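PDB 1SR8: cobalt-precorrin-5B C(1)-methyltransferase from Archaeoglobus fulgidus, which probably catalyses the S-adenosyl-L-methionine-dependent methylation of C-1 in cobalt-precorrin-5B to give cobalt-precorrin-6A, a step of anaerobic adenosylcobalamin biosynthesis. Local coordinates for residues A[130-135]-A[181-186]; A[45-49]-A[138-142]. All blocks are in the same frame, centred on the assembly; numbering follows the deposited sequence.

Interaction 1 of 2, residues A[130-135]-A[181-186]; sequences AVSRSA and ISILGT
Segments 130-135 and 181-186 run side by side in the same direction, both extended where they pair: V131 (phi/psi -122/116°) lies across from I183 (-114/115°), with CA atoms 4.6 Å apart. Two bonds define a single parallel beta bridge: I183 N donates to A130 O (2.9 Å, 161°) and S132 N to I183 O (2.9 Å, 157°). A CA-H...O contact joins V131 CA to I183 O at 3.3 Å. From R133 onward the first segment is helical, whereas the second stays irregular; at G185, with phi of 142°, a CB would jam against the L184 carbonyl. S132, rotamer p, is the N-cap: its OG accepts from A135 N at 3.3 Å. I183 (chi1 m, chi2 t) packs CG2 on A135 CB at 4.0 Å and CB on V131 CG1 at 4.1 Å. V131 and I183 both touch F118 of strand 115-118, and the bridge sets the loop between strands 180-181 and 189-190 against the N-terminal end of helix 133-149. Direct backbone hydrogen bonding ends after S132, while packing continues through S134 and A135, and a water, 2.7 Å from S132 OG and accepting from G185 N at 3.1 Å, joins the capping serine to the loop.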
# COMPACT_ATOMS: atom_id res chain seq x y z
N ALA A 130 -10.79 6.98 -11.39
CA ALA A 130 -9.45 7.04 -10.80
C ALA A 130 -9.06 5.79 -9.99
O ALA A 130 -8.97 5.84 -8.76
CB ALA A 130 -9.34 8.29 -9.93
N VAL A 131 -8.82 4.69 -10.69
CA VAL A 131 -8.40 3.42 -10.09
C VAL A 131 -7.06 3.05 -10.73
O VAL A 131 -6.98 2.81 -11.93
CB VAL A 131 -9.42 2.29 -10.40
CG1 VAL A 131 -9.02 1.02 -9.68
CG2 VAL A 131 -10.83 2.73 -9.99
N SER A 132 -5.99 3.00 -9.94
CA SER A 132 -4.68 2.69 -10.49
C SER A 132 -4.63 1.29 -11.10
O SER A 132 -5.50 0.46 -10.87
CB SER A 132 -3.60 2.81 -9.41
OG SER A 132 -3.63 1.70 -8.54
N ARG A 133 -3.59 1.06 -11.90
CA ARG A 133 -3.40 -0.23 -12.57
C ARG A 133 -3.33 -1.36 -11.56
O ARG A 133 -4.03 -2.36 -11.70
CB ARG A 133 -2.11 -0.19 -13.40
CG ARG A 133 -1.62 -1.55 -13.92
CD ARG A 133 -0.40 -1.37 -14.82
NE ARG A 133 0.18 -2.62 -15.32
CZ ARG A 133 0.89 -3.46 -14.58
NH1 ARG A 133 1.11 -3.21 -13.30
NH2 ARG A 133 1.42 -4.54 -15.14
N SER A 134 -2.50 -1.19 -10.53
CA SER A 134 -2.33 -2.20 -9.49
C SER A 134 -3.65 -2.54 -8.82
O SER A 134 -3.99 -3.72 -8.66
CB SER A 134 -1.35 -1.71 -8.43
OG SER A 134 -0.08 -1.46 -8.99
N ALA A 135 -4.37 -1.50 -8.41
CA ALA A 135 -5.65 -1.65 -7.75
C ALA A 135 -6.64 -2.35 -8.66
O ALA A 135 -7.37 -3.25 -8.24
CB ALA A 135 -6.19 -0.28 -7.36
N ILE A 181 -12.37 10.09 -4.35
CA ILE A 181 -11.01 9.66 -4.10
C ILE A 181 -10.51 8.68 -5.16
O ILE A 181 -11.26 8.22 -6.01
CB ILE A 181 -10.89 8.96 -2.73
CG1 ILE A 181 -11.78 7.72 -2.70
CG2 ILE A 181 -11.30 9.90 -1.63
CD1 ILE A 181 -11.54 6.81 -1.50
N SER A 182 -9.21 8.38 -5.08
CA SER A 182 -8.58 7.42 -5.98
C SER A 182 -8.55 6.06 -5.28
O SER A 182 -8.58 5.97 -4.05
CB SER A 182 -7.14 7.85 -6.28
OG SER A 182 -7.05 9.19 -6.71
N ILE A 183 -8.52 4.99 -6.06
CA ILE A 183 -8.43 3.66 -5.51
C ILE A 183 -7.06 3.19 -6.00
O ILE A 183 -6.84 3.06 -7.20
CB ILE A 183 -9.54 2.75 -6.03
CG1 ILE A 183 -10.89 3.30 -5.55
CG2 ILE A 183 -9.33 1.33 -5.56
CD1 ILE A 183 -12.08 2.47 -5.96
N LEU A 184 -6.15 2.96 -5.07
CA LEU A 184 -4.80 2.57 -5.43
C LEU A 184 -4.12 1.65 -4.43
O LEU A 184 -4.72 1.22 -3.45
CB LEU A 184 -3.97 3.84 -5.62
CG LEU A 184 -4.06 4.84 -4.47
CD1 LEU A 184 -3.07 4.44 -3.38
CD2 LEU A 184 -3.74 6.25 -4.97
N GLY A 185 -2.86 1.34 -4.71
CA GLY A 185 -2.09 0.48 -3.83
C GLY A 185 -1.19 -0.45 -4.62
O GLY A 185 -1.66 -1.43 -5.19
N THR A 186 0.10 -0.14 -4.65
CA THR A 186 1.06 -0.95 -5.40
C THR A 186 1.32 -2.32 -4.79
O THR A 186 1.52 -3.28 -5.52
CB THR A 186 2.41 -0.22 -5.57
OG1 THR A 186 2.82 0.33 -4.31
CG2 THR A 186 2.29 0.88 -6.62
O HOH W 1 -1.27 2.09 -7.30

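Interaction 2 of 2, residues A[45-49]-A[138-142]; sequences GTTAS and QILEN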
# COMPACT_ATOMS: atom_id res chain seq x y z
N GLY A 45 -7.32 0.03 -2.52
CA GLY A 45 -7.45 -1.04 -3.49
C GLY A 45 -7.79 -2.35 -2.80
O GLY A 45 -8.66 -3.10 -3.27
N THR A 46 -7.13 -2.63 -1.68
CA THR A 46 -7.41 -3.87 -0.96
C THR A 46 -8.77 -3.81 -0.27
O THR A 46 -9.46 -4.82 -0.16
CB THR A 46 -6.34 -4.15 0.09
OG1 THR A 46 -5.09 -4.40 -0.56
CG2 THR A 46 -6.73 -5.35 0.93
N THR A 47 -9.15 -2.62 0.20
CA THR A 47 -10.43 -2.46 0.88
C THR A 47 -11.54 -2.63 -0.15
O THR A 47 -12.57 -3.24 0.14
CB THR A 47 -10.52 -1.07 1.54
OG1 THR A 47 -9.45 -0.93 2.48
CG2 THR A 47 -11.86 -0.92 2.26
N ALA A 48 -11.32 -2.11 -1.35
CA ALA A 48 -12.30 -2.24 -2.42
C ALA A 48 -12.46 -3.72 -2.78
O ALA A 48 -13.58 -4.21 -2.99
CB ALA A 48 -11.85 -1.44 -3.64
N SER A 49 -11.34 -4.44 -2.84
CA SER A 49 -11.36 -5.85 -3.17
C SER A 49 -12.16 -6.62 -2.13
O SER A 49 -12.97 -7.49 -2.47
CB SER A 49 -9.94 -6.41 -3.23
OG SER A 49 -9.24 -5.88 -4.33
N GLN A 138 -5.86 -6.03 -9.10
CA GLN A 138 -6.12 -6.69 -7.82
C GLN A 138 -7.60 -6.96 -7.64
O GLN A 138 -8.00 -8.07 -7.30
CB GLN A 138 -5.64 -5.83 -6.65
CG GLN A 138 -5.93 -6.45 -5.29
CD GLN A 138 -5.58 -5.52 -4.14
OE1 GLN A 138 -5.48 -4.31 -4.32
NE2 GLN A 138 -5.42 -6.09 -2.94
N ILE A 139 -8.42 -5.92 -7.87
CA ILE A 139 -9.86 -6.05 -7.74
C ILE A 139 -10.40 -7.09 -8.71
O ILE A 139 -11.17 -7.96 -8.33
CB ILE A 139 -10.56 -4.70 -7.98
CG1 ILE A 139 -10.09 -3.69 -6.93
CG2 ILE A 139 -12.07 -4.87 -7.90
CD1 ILE A 139 -10.64 -2.29 -7.12
N LEU A 140 -9.98 -7.01 -9.97
CA LEU A 140 -10.43 -7.97 -10.98
C LEU A 140 -10.06 -9.37 -10.60
O LEU A 140 -10.83 -10.30 -10.80
CB LEU A 140 -9.81 -7.66 -12.34
CG LEU A 140 -10.52 -6.62 -13.19
CD1 LEU A 140 -9.72 -6.41 -14.49
CD2 LEU A 140 -11.95 -7.08 -13.48
N GLU A 141 -8.85 -9.53 -10.09
CA GLU A 141 -8.36 -10.84 -9.68
C GLU A 141 -9.27 -11.46 -8.62
O GLU A 141 -9.68 -12.61 -8.72
CB GLU A 141 -6.94 -10.69 -9.13
CG GLU A 141 -6.31 -12.02 -8.82
CD GLU A 141 -4.90 -11.90 -8.30
OE1 GLU A 141 -4.23 -12.95 -8.22
OE2 GLU A 141 -4.46 -10.78 -7.97
N ASN A 142 -9.59 -10.68 -7.59
CA ASN A 142 -10.45 -11.14 -6.52
C ASN A 142 -11.86 -11.38 -7.02
O ASN A 142 -12.55 -12.28 -6.54
CB ASN A 142 -10.45 -10.12 -5.39
CG ASN A 142 -9.18 -10.18 -4.57
OD1 ASN A 142 -8.94 -11.15 -3.84
ND2 ASN A 142 -8.34 -9.15 -4.70
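Helices 44-57 and 133-149 pack nearly parallel where segments 45-49 and 138-142 meet: the segment axes approach to 9.1 Å and cross at -22°. Small residues line the near side of 45-49, and S49 comes closest in backbone terms, its CA 4.8 Å from I139 CA. Q138 reaches across with an extended chain (chi1 178°, chi2 -174°), and chi3 of 20° sets its amide so that NE2 donates to T46 OG1 at 2.9 Å and 171°. The T46 side chain (m) turns its CA-to-CB bond away overall, but its hydroxyl still meets Q138 and also bonds G188 O. Q138 OE1 lies 3.4 Å from G45 C; a CB modelled on G45 would fall only 3.2 Å from that oxygen, so the glycine suits the tight fit. S49 is also m, which folds OG back onto its own helix to donate to G45 O (3.0 Å) while it packs 3.5 Å from I139 CG1. I139, m then t, extends its CD1 to A48 CB at 3.8 Å. N142 (chi1 -76°) makes a weak ND2 bond to Q138 O (2.8 Å, 129°); its OD1 accepts from S69 N, and Q138 NE2 also bonds S69 O. Strand 63-68 flanks T46 and N142 through V68, whereas I139 rests on I116 and F118 of strand 115-118 and A48 on F106 of strand 105-111: the helix pair is laid over the six-stranded mixed sheet.

In the fold
Along the chain the four segments come in the order 45-49, 130-135, 138-142, 181-186, so the two interactions interleave. Their centres lie 10 Å apart, and both draw on helix 133-149, interaction 1 at its N-terminal start and interaction 2 on the turns that follow. They also touch directly: L184 O lies 3.0 Å from G45 N, a probable hydrogen bond, and I183 CG2 packs 3.7 Å from G45 CA and 4.1 Å from I139 CD1. Segment 181-186 therefore contacts the beginnings of both helices, 44-57 and 133-149. The packing ties this later connection, which leads on toward helix 195-204 and the four-stranded parallel sheet, to the helical layer over the mixed sheet.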